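Local structure of xylulose kinase (Escherichia coli, 2ITM) at residues 363-366 / 367-371. The protein phosphorylates D-xylulose at the expense of ATP to give D-xylulose 5-phosphate, acting as a homodimeric sugar kinase of the FGGY family. Sequence-based numbering, arbitrary orientation.
Sequences RAVL and EGVGY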
loop_
_atom_site.group_PDB
_atom_site.type_symbol
_atom_site.label_atom_id
_atom_site.label_comp_id
_atom_site.label_asym_id
_atom_site.label_seq_id
_atom_site.Cartn_x
_atom_site.Cartn_y
_atom_site.Cartn_z
ATOM N N ARG A 363 -14.400 -7.773 0.093
ATOM C CA ARG A 363 -14.213 -9.185 0.338
ATOM C C ARG A 363 -12.869 -9.551 0.954
ATOM O O ARG A 363 -12.811 -10.360 1.859
ATOM C CB ARG A 363 -14.424 -9.975 -0.930
ATOM C CG ARG A 363 -15.649 -10.807 -0.887
ATOM C CD ARG A 363 -15.432 -12.229 -0.527
ATOM N NE ARG A 363 -16.414 -13.026 -1.240
ATOM C CZ ARG A 363 -16.687 -14.292 -0.999
ATOM N NH1 ARG A 363 -16.053 -14.944 -0.044
ATOM N NH2 ARG A 363 -17.588 -14.904 -1.723
ATOM N N ALA A 364 -11.804 -8.959 0.440
ATOM C CA ALA A 364 -10.464 -9.229 0.932
ATOM C C ALA A 364 -10.301 -8.904 2.416
ATOM O O ALA A 364 -9.776 -9.695 3.174
ATOM C CB ALA A 364 -9.453 -8.506 0.116
ATOM N N VAL A 365 -10.784 -7.741 2.819
ATOM C CA VAL A 365 -10.729 -7.325 4.198
ATOM C C VAL A 365 -11.423 -8.284 5.151
ATOM O O VAL A 365 -10.839 -8.720 6.124
ATOM C CB VAL A 365 -11.241 -5.888 4.379
ATOM C CG1 VAL A 365 -11.050 -5.445 5.793
ATOM C CG2 VAL A 365 -10.517 -4.961 3.453
ATOM N N LEU A 366 -12.663 -8.630 4.849
ATOM C CA LEU A 366 -13.416 -9.549 5.680
ATOM C C LEU A 366 -12.683 -10.866 5.857
ATOM O O LEU A 366 -12.566 -11.373 6.953
ATOM C CB LEU A 366 -14.804 -9.789 5.093
ATOM C CG LEU A 366 -15.744 -8.590 4.997
ATOM C CD1 LEU A 366 -17.149 -9.024 4.614
ATOM C CD2 LEU A 366 -15.748 -7.831 6.288
ATOM N N GLU A 367 -12.190 -11.403 4.757
ATOM C CA GLU A 367 -11.576 -12.706 4.772
ATOM C C GLU A 367 -10.248 -12.675 5.513
ATOM O O GLU A 367 -9.941 -13.583 6.268
ATOM C CB GLU A 367 -11.413 -13.246 3.356
ATOM C CG GLU A 367 -12.736 -13.572 2.685
ATOM C CD GLU A 367 -12.598 -14.161 1.296
ATOM O OE1 GLU A 367 -11.717 -13.733 0.538
ATOM O OE2 GLU A 367 -13.397 -15.043 0.970
ATOM N N GLY A 368 -9.477 -11.620 5.303
ATOM C CA GLY A 368 -8.188 -11.471 5.953
ATOM C C GLY A 368 -8.234 -11.213 7.445
ATOM O O GLY A 368 -7.486 -11.797 8.214
ATOM N N VAL A 369 -9.121 -10.325 7.858
ATOM C CA VAL A 369 -9.412 -10.185 9.263
ATOM C C VAL A 369 -9.887 -11.511 9.840
ATOM O O VAL A 369 -9.430 -11.933 10.880
ATOM C CB VAL A 369 -10.441 -9.081 9.531
ATOM C CG1 VAL A 369 -10.805 -9.054 10.993
ATOM C CG2 VAL A 369 -9.918 -7.747 9.086
ATOM N N GLY A 370 -10.802 -12.160 9.143
ATOM C CA GLY A 370 -11.207 -13.511 9.476
ATOM C C GLY A 370 -10.055 -14.468 9.685
ATOM O O GLY A 370 -9.995 -15.153 10.683
ATOM N N TYR A 371 -9.138 -14.503 8.728
ATOM C CA TYR A 371 -8.001 -15.408 8.780
ATOM C C TYR A 371 -7.126 -15.148 10.009
ATOM O O TYR A 371 -6.711 -16.072 10.684
ATOM C CB TYR A 371 -7.162 -15.309 7.510
ATOM C CG TYR A 371 -7.850 -15.715 6.227
ATOM C CD1 TYR A 371 -8.812 -16.707 6.197
ATOM C CD2 TYR A 371 -7.528 -15.096 5.045
ATOM C CE1 TYR A 371 -9.429 -17.057 5.031
ATOM C CE2 TYR A 371 -8.139 -15.438 3.874
ATOM C CZ TYR A 371 -9.088 -16.418 3.866
ATOM O OH TYR A 371 -9.674 -16.742 2.686
#
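Glu367 meets Arg363 one helical turn back, and its backbone N donates to Arg363 O at 3.1 Å. Beyond CG the glutamate chain runs extended (chi2 -178°), carrying OE2 to the edge of the guanidinium, near its plane, 2.8 Å from Arg363 NH1. This salt bridge contains a weak, bent hydrogen bond, with carboxylate and guanidinium planes turned 66° apart. The arginine reaches it through bends at chi2 and chi3, while Tyr465 of helix 459-479 hydrogen-bonds to the same OE2. Replacing Glu367 by an alanine removes the carboxylate and is likely to leave Arg363 NH1 without this counter-charge and Tyr465 OH without this partner. Gly368 N bonds to Ala364 O at 2.9 Å. Val369 N bonds to Val365 O, and the two valines lie side by side, CG2 of Val369 4.2 Å from CG1 of Val365. Gly370 N donates to Leu366 O at 2.9 Å. Tyr371 N bonds to Glu367 O at 2.7 Å. These i to i+4 bonds, with one salt-bridged pair, are those of a regular alpha-helix, here 358-381, packed among helices 294-304, 459-479 and 400-410, whose Trp402 NE1 also donates to Leu366 O, in the actin-like C-terminal domain of an FGGY kinase.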